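Local coordinates for fructokinase (Vibrio cholerae serotype O1, PDB 5EYN), which phosphorylates fructose with ATP as phosphate donor, acting as a sugar kinase of the PfkB carbohydrate kinase family, at the interface of chains A and B. Residues are numbered along the deposited sequence; one frame, centred on the assembly and turned at random. Chains: chain A/B, Fructokinase.

Contact 1: the interface of chains A and B. Residues chain A 31, 39, 102, 116; chain B 31, 41, 72, 100.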
ATOM      1  N   LEU A  31      -6.198   2.833  -5.812  1.00  7.87           N
ATOM      2  CA  LEU A  31      -6.646   1.502  -6.196  1.00  8.66           C
ATOM      3  C   LEU A  31      -8.166   1.511  -6.154  1.00  9.28           C
ATOM      4  O   LEU A  31      -8.773   1.609  -5.095  1.00  9.37           O
ATOM      5  CB  LEU A  31      -6.053   0.483  -5.219  1.00  8.80           C
ATOM      6  CG  LEU A  31      -4.533   0.375  -5.237  1.00  9.39           C
ATOM      7  CD1 LEU A  31      -4.046  -0.454  -4.055  1.00  9.80           C
ATOM      8  CD2 LEU A  31      -4.019  -0.195  -6.544  1.00 10.43           C
ATOM      9  N   TYR A  39      -8.534  -4.312  -8.696  1.00 11.61           N
ATOM     10  CA  TYR A  39      -8.427  -2.865  -8.623  1.00 10.47           C
ATOM     11  C   TYR A  39      -7.849  -2.325  -9.919  1.00 11.10           C
ATOM     12  O   TYR A  39      -6.891  -2.885 -10.453  1.00 10.95           O
ATOM     13  CB  TYR A  39      -7.477  -2.439  -7.504  1.00 10.45           C
ATOM     14  CG  TYR A  39      -7.981  -2.685  -6.111  1.00 10.93           C
ATOM     15  CD1 TYR A  39      -9.031  -1.951  -5.592  1.00 11.07           C
ATOM     16  CD2 TYR A  39      -7.387  -3.643  -5.307  1.00 12.39           C
ATOM     17  CE1 TYR A  39      -9.488  -2.182  -4.313  1.00 11.92           C
ATOM     18  CE2 TYR A  39      -7.833  -3.869  -4.043  1.00 13.34           C
ATOM     19  CZ  TYR A  39      -8.890  -3.148  -3.552  1.00 13.75           C
ATOM     20  OH  TYR A  39      -9.339  -3.387  -2.275  1.00 15.63           O
ATOM     21  N   VAL A 102      -6.644   2.997  -1.076  1.00  8.71           N
ATOM     22  CA  VAL A 102      -7.707   2.089  -1.508  1.00  9.83           C
ATOM     23  C   VAL A 102      -9.033   2.842  -1.481  1.00  9.33           C
ATOM     24  O   VAL A 102      -9.395   3.461  -0.483  1.00  9.72           O
ATOM     25  CB  VAL A 102      -7.775   0.846  -0.608  1.00 12.29           C
ATOM     26  CG1 VAL A 102      -8.902  -0.076  -1.037  1.00 14.21           C
ATOM     27  CG2 VAL A 102      -6.445   0.115  -0.637  1.00 12.91           C
ATOM     28  N   MET A 116      -2.930   3.516   2.855  1.00  7.76           N
ATOM     29  CA  MET A 116      -2.139   2.372   3.278  1.00  8.00           C
ATOM     30  C   MET A 116      -0.712   2.714   3.680  1.00  7.81           C
ATOM     31  O   MET A 116      -0.085   1.945   4.412  1.00  8.42           O
ATOM     32  CB  MET A 116      -2.118   1.286   2.207  1.00  8.51           C
ATOM     33  CG  MET A 116      -3.478   0.732   1.867  1.00  9.34           C
ATOM     34  SD  MET A 116      -4.401   0.103   3.266  1.00 10.70           S
ATOM     35  CE  MET A 116      -3.356  -1.276   3.754  1.00 10.11           C
TER
ATOM     36  N   LEU B  31      -0.889  -7.630  -4.606  1.00  7.87           N
ATOM     37  CA  LEU B  31      -1.499  -7.014  -5.776  1.00  8.66           C
ATOM     38  C   LEU B  31      -0.781  -7.566  -6.998  1.00  9.28           C
ATOM     39  O   LEU B  31       0.388  -7.285  -7.232  1.00  9.37           O
ATOM     40  CB  LEU B  31      -1.352  -5.494  -5.665  1.00  8.80           C
ATOM     41  CG  LEU B  31      -2.086  -4.855  -4.493  1.00  9.39           C
ATOM     42  CD1 LEU B  31      -1.654  -3.405  -4.324  1.00  9.80           C
ATOM     43  CD2 LEU B  31      -3.592  -4.956  -4.643  1.00 10.43           C
ATOM     44  N   LYS B  41      -6.622  -8.570  -6.407  1.00 10.54           N
ATOM     45  CA  LYS B  41      -6.468  -8.435  -4.968  1.00 10.89           C
ATOM     46  C   LYS B  41      -6.356  -9.851  -4.409  1.00  9.96           C
ATOM     47  O   LYS B  41      -7.356 -10.524  -4.213  1.00 11.22           O
ATOM     48  CB  LYS B  41      -7.679  -7.738  -4.370  1.00 12.00           C
ATOM     49  CG  LYS B  41      -7.587  -7.540  -2.876  1.00 13.76           C
ATOM     50  CD  LYS B  41      -8.856  -6.969  -2.282  1.00 17.98           C
ATOM     51  CE  LYS B  41      -9.882  -8.022  -2.014  1.00 21.29           C
ATOM     52  NZ  LYS B  41     -11.137  -7.373  -1.567  1.00 24.00           N
ATOM     53  N   PHE B  72      -7.926  -4.295   4.104  1.00 13.46           N
ATOM     54  CA  PHE B  72      -7.054  -5.400   3.744  1.00 12.56           C
ATOM     55  C   PHE B  72      -6.893  -6.374   4.919  1.00 10.74           C
ATOM     56  O   PHE B  72      -6.876  -7.603   4.735  1.00 10.58           O
ATOM     57  CB  PHE B  72      -5.695  -4.906   3.264  1.00 12.23           C
ATOM     58  CG  PHE B  72      -5.702  -4.355   1.862  1.00 11.56           C
ATOM     59  CD1 PHE B  72      -6.868  -4.290   1.102  1.00 13.12           C
ATOM     60  CD2 PHE B  72      -4.526  -3.920   1.299  1.00 11.71           C
ATOM     61  CE1 PHE B  72      -6.837  -3.787  -0.183  1.00 12.61           C
ATOM     62  CE2 PHE B  72      -4.495  -3.413   0.019  1.00 11.76           C
ATOM     63  CZ  PHE B  72      -5.652  -3.340  -0.721  1.00 12.32           C
ATOM     64  N   THR B 100       0.986  -4.599   2.262  1.00  7.90           N
ATOM     65  CA  THR B 100       0.499  -4.504   0.897  1.00  8.31           C
ATOM     66  C   THR B 100       1.687  -4.637  -0.021  1.00  7.68           C
ATOM     67  O   THR B 100       2.617  -3.843   0.046  1.00  8.16           O
ATOM     68  CB  THR B 100      -0.187  -3.160   0.671  1.00  9.42           C
ATOM     69  OG1 THR B 100      -1.246  -3.016   1.606  1.00  9.32           O
ATOM     70  CG2 THR B 100      -0.761  -3.062  -0.727  1.00 11.73           C
TER
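B:Phe72 and A:Tyr39 reach toward each other tip to tip, and the phenol oxygen OH of A:Tyr39 stops 3.3 Å from CE1 of B:Phe72, a van der Waals contact. This is an apolar part of a two-fold interface between fructokinase chains of the PfkB (ribokinase-like) family; A:Leu31, A:Tyr39 and A:Val102 come from strands 28-33, 38-44 and 99-103. A:Tyr39 meets B:Phe72 at the ring edge, with its CZ in the phenyl plane, while the two rings are turned about 50° against each other, so they do not stack. B:Phe72 stands on helix 71-82 with CG anti to its carbonyl carbon (chi1 -76°), which points the ring across at chain A. A:Val102 presents CG2 off the phenyl plane near the far rim, 3.5 Å from CZ. On the same side of that plane, A:Met116 brings its methyl CE to 3.8 Å from CD2 of B:Phe72. The methionine chain is bent at chi2 (-55°) and chi3, and CE also lies 3.5 Å from OG1 of B:Thr100, whose hydroxyl sits at the edge of the B:Phe72 ring within its own chain. The CD2-CE2 side of A:Tyr39 is flanked from both sides of its plane: B:Lys41 lays its aliphatic stem there, CD 3.7 Å from CE2, and B:Leu31 approaches from the opposite side, its CD2 4.1 Å from CD2 of A:Tyr39. The lysine thus contributes methylenes to this contact. Further along, A:Leu31 and B:Leu31 meet head-on, methyl to methyl, with 3.8 Å between their CD1 atoms. No nitrogen or oxygen of one chain is within bonding reach of the other here.

Contact 2: the interface of chains A and B. Residues chain A 34, 37-40; chain B 34, 37-40.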
ATOM      1  N   ASP A  34     -12.817  -2.452  -9.652  1.00 14.23           N
ATOM      2  CA  ASP A  34     -13.353  -2.604 -10.996  1.00 15.76           C
ATOM      3  C   ASP A  34     -13.501  -4.092 -11.240  1.00 18.08           C
ATOM      4  O   ASP A  34     -12.624  -4.732 -11.826  1.00 20.57           O
ATOM      5  CB  ASP A  34     -12.413  -1.959 -12.016  1.00 16.77           C
ATOM      6  CG  ASP A  34     -13.063  -1.741 -13.360  1.00 18.34           C
ATOM      7  OD1 ASP A  34     -14.206  -1.244 -13.403  1.00 18.83           O
ATOM      8  OD2 ASP A  34     -12.410  -2.063 -14.374  1.00 18.82           O
ATOM      9  N   GLN A  37     -12.795  -8.795  -7.862  1.00 20.14           N
ATOM     10  CA  GLN A  37     -11.469  -9.254  -7.476  1.00 19.62           C
ATOM     11  C   GLN A  37     -10.330  -8.363  -7.958  1.00 15.17           C
ATOM     12  O   GLN A  37      -9.181  -8.724  -7.777  1.00 13.33           O
ATOM     13  CB  GLN A  37     -11.225 -10.676  -7.988  1.00 24.95           C
ATOM     14  CG  GLN A  37     -10.138 -11.426  -7.234  1.00 30.08           C
ATOM     15  CD  GLN A  37     -10.019 -12.891  -7.636  1.00 33.46           C
ATOM     16  OE1 GLN A  37     -10.825 -13.406  -8.418  1.00 35.35           O
ATOM     17  NE2 GLN A  37      -8.999 -13.574  -7.095  1.00 34.30           N
ATOM     18  N   HIS A  38     -10.639  -7.231  -8.587  1.00 14.10           N
ATOM     19  CA  HIS A  38      -9.615  -6.388  -9.189  1.00 12.15           C
ATOM     20  C   HIS A  38      -9.696  -4.947  -8.739  1.00 11.95           C
ATOM     21  O   HIS A  38     -10.772  -4.421  -8.473  1.00 13.10           O
ATOM     22  CB  HIS A  38      -9.761  -6.352 -10.703  1.00 12.29           C
ATOM     23  CG  HIS A  38      -9.454  -7.633 -11.393  1.00 13.66           C
ATOM     24  ND1 HIS A  38     -10.383  -8.635 -11.542  1.00 15.04           N
ATOM     25  CD2 HIS A  38      -8.328  -8.067 -12.004  1.00 14.18           C
ATOM     26  CE1 HIS A  38      -9.847  -9.633 -12.220  1.00 15.16           C
ATOM     27  NE2 HIS A  38      -8.603  -9.311 -12.517  1.00 14.40           N
ATOM     28  N   TYR A  39      -8.534  -4.312  -8.696  1.00 11.61           N
ATOM     29  CA  TYR A  39      -8.427  -2.865  -8.623  1.00 10.47           C
ATOM     30  C   TYR A  39      -7.849  -2.325  -9.919  1.00 11.10           C
ATOM     31  O   TYR A  39      -6.891  -2.885 -10.453  1.00 10.95           O
ATOM     32  CB  TYR A  39      -7.477  -2.439  -7.504  1.00 10.45           C
ATOM     33  CG  TYR A  39      -7.981  -2.685  -6.111  1.00 10.93           C
ATOM     34  CD1 TYR A  39      -9.031  -1.951  -5.592  1.00 11.07           C
ATOM     35  CD2 TYR A  39      -7.387  -3.643  -5.307  1.00 12.39           C
ATOM     36  CE1 TYR A  39      -9.488  -2.182  -4.313  1.00 11.92           C
ATOM     37  CE2 TYR A  39      -7.833  -3.869  -4.043  1.00 13.34           C
ATOM     38  CZ  TYR A  39      -8.890  -3.148  -3.552  1.00 13.75           C
ATOM     39  OH  TYR A  39      -9.339  -3.387  -2.275  1.00 15.63           O
ATOM     40  N   LEU A  40      -8.398  -1.205 -10.385  1.00 11.02           N
ATOM     41  CA  LEU A  40      -7.722  -0.374 -11.357  1.00 10.55           C
ATOM     42  C   LEU A  40      -6.583   0.317 -10.657  1.00 10.40           C
ATOM     43  O   LEU A  40      -6.739   0.785  -9.533  1.00 11.22           O
ATOM     44  CB  LEU A  40      -8.666   0.699 -11.871  1.00 12.93           C
ATOM     45  CG  LEU A  40      -9.675   0.276 -12.929  1.00 14.27           C
ATOM     46  CD1 LEU A  40     -10.749   1.337 -13.056  1.00 15.78           C
ATOM     47  CD2 LEU A  40      -8.966   0.045 -14.256  1.00 14.64           C
TER
ATOM     48  N   ASP B  34      -3.024  -8.270 -13.635  1.00 14.23           N
ATOM     49  CA  ASP B  34      -3.934  -9.095 -14.414  1.00 15.76           C
ATOM     50  C   ASP B  34      -4.622  -8.174 -15.401  1.00 18.08           C
ATOM     51  O   ASP B  34      -5.730  -7.691 -15.154  1.00 20.57           O
ATOM     52  CB  ASP B  34      -4.942  -9.787 -13.495  1.00 16.77           C
ATOM     53  CG  ASP B  34      -5.661 -10.932 -14.163  1.00 18.34           C
ATOM     54  OD1 ASP B  34      -4.999 -11.754 -14.828  1.00 18.83           O
ATOM     55  OD2 ASP B  34      -6.897 -11.005 -14.007  1.00 18.82           O
ATOM     56  N   GLN B  37      -3.953  -2.541 -16.757  1.00 20.14           N
ATOM     57  CA  GLN B  37      -4.405  -1.489 -15.857  1.00 19.62           C
ATOM     58  C   GLN B  37      -4.972  -1.994 -14.535  1.00 15.17           C
ATOM     59  O   GLN B  37      -5.474  -1.194 -13.765  1.00 13.33           O
ATOM     60  CB  GLN B  37      -5.461  -0.617 -16.540  1.00 24.95           C
ATOM     61  CG  GLN B  37      -5.616   0.764 -15.923  1.00 30.08           C
ATOM     62  CD  GLN B  37      -6.543   1.682 -16.710  1.00 33.46           C
ATOM     63  OE1 GLN B  37      -7.011   1.335 -17.800  1.00 35.35           O
ATOM     64  NE2 GLN B  37      -6.816   2.871 -16.152  1.00 34.30           N
ATOM     65  N   HIS B  38      -4.921  -3.301 -14.286  1.00 14.10           N
ATOM     66  CA  HIS B  38      -5.554  -3.878 -13.108  1.00 12.15           C
ATOM     67  C   HIS B  38      -4.613  -4.738 -12.294  1.00 11.95           C
ATOM     68  O   HIS B  38      -3.719  -5.387 -12.827  1.00 13.10           O
ATOM     69  CB  HIS B  38      -6.704  -4.792 -13.500  1.00 12.29           C
ATOM     70  CG  HIS B  38      -7.882  -4.100 -14.089  1.00 13.66           C
ATOM     71  ND1 HIS B  38      -7.962  -3.781 -15.424  1.00 15.04           N
ATOM     72  CD2 HIS B  38      -9.044  -3.690 -13.532  1.00 14.18           C
ATOM     73  CE1 HIS B  38      -9.125  -3.208 -15.669  1.00 15.16           C
ATOM     74  NE2 HIS B  38      -9.803  -3.147 -14.539  1.00 14.40           N
ATOM     75  N   TYR B  39      -4.860  -4.753 -10.993  1.00 11.61           N
ATOM     76  CA  TYR B  39      -4.307  -5.754 -10.095  1.00 10.47           C
ATOM     77  C   TYR B  39      -5.417  -6.654  -9.581  1.00 11.10           C
ATOM     78  O   TYR B  39      -6.488  -6.170  -9.214  1.00 10.95           O
ATOM     79  CB  TYR B  39      -3.664  -5.101  -8.873  1.00 10.45           C
ATOM     80  CG  TYR B  39      -2.399  -4.340  -9.147  1.00 10.93           C
ATOM     81  CD1 TYR B  39      -1.233  -4.995  -9.495  1.00 11.07           C
ATOM     82  CD2 TYR B  39      -2.369  -2.960  -9.035  1.00 12.39           C
ATOM     83  CE1 TYR B  39      -0.076  -4.292  -9.745  1.00 11.92           C
ATOM     84  CE2 TYR B  39      -1.228  -2.264  -9.276  1.00 13.34           C
ATOM     85  CZ  TYR B  39      -0.087  -2.927  -9.643  1.00 13.75           C
ATOM     86  OH  TYR B  39       1.062  -2.214  -9.891  1.00 15.63           O
ATOM     87  N   LEU B  40      -5.131  -7.951  -9.502  1.00 11.02           N
ATOM     88  CA  LEU B  40      -5.912  -8.853  -8.684  1.00 10.55           C
ATOM     89  C   LEU B  40      -5.594  -8.559  -7.242  1.00 10.40           C
ATOM     90  O   LEU B  40      -4.436  -8.348  -6.894  1.00 11.22           O
ATOM     91  CB  LEU B  40      -5.506 -10.291  -8.961  1.00 12.93           C
ATOM     92  CG  LEU B  40      -6.072 -10.934 -10.219  1.00 14.27           C
ATOM     93  CD1 LEU B  40      -5.298 -12.198 -10.532  1.00 15.78           C
ATOM     94  CD2 LEU B  40      -7.554 -11.226 -10.027  1.00 14.64           C
TER
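A:His38 reaches over to B:Asp34, and B:His38 to A:Asp34, in a pair of two-fold-related grips around an antiparallel strand pairing that joins the chains. In this PfkB-family kinase, the start of strand 38-44, residues 38 to 40, pairs antiparallel with its twin, with A:Tyr39 opposite B:Tyr39 at the symmetric centre. The backbone N of each Tyr39 donates to the O of the other at 2.8 Å. His38 has the most surface buried in this patch. With CG anti to its carbonyl carbon (chi1 -68°), the A:His38 imidazole stands up from the paired strands beside B:Leu40, and its NE2 gives a hydrogen bond to OD2 of B:Asp34 at 2.8 Å. The bond is nearly straight, 176° at the hydrogen, and the oxygen lies in the ring plane; an in-plane bond of this kind should hold the ring's rotation about CB-CG. OD2 accepts on its anti lone pair, the one pointing away from OD1, and the carboxylate and imidazole planes are only 13° apart. The neighbouring carboxylate would be expected to favour a positively charged imidazole. Leu40 of the partner packs against one face of the ring: B:Leu40 lies side by side with A:His38, pointing the same way, and its CD2 rests over that face, 3.7 Å from the centroid, shifted toward the NE2 rim. The same methyl touches A:Gln37, whose extended chain brings CG within 3.8 Å.

The centres of contact 1 and contact 2 lie about 9 Å apart, and A:Tyr39 belongs to both: its backbone serves contact 2 while its phenol ring serves contact 1. Strand 38-44 therefore works on two levels, bonding to its twin through the main chain and sending a side chain into the apolar patch. Two-fold symmetry repeats the patch of contact 1 with the chains exchanged, whereas contact 2 already holds both halves. Strand pairing and apolar packing thus adjoin in one interface, resembling the beta-clasp of dimeric ribokinase-like enzymes, which suggests that this dimer is biologically relevant.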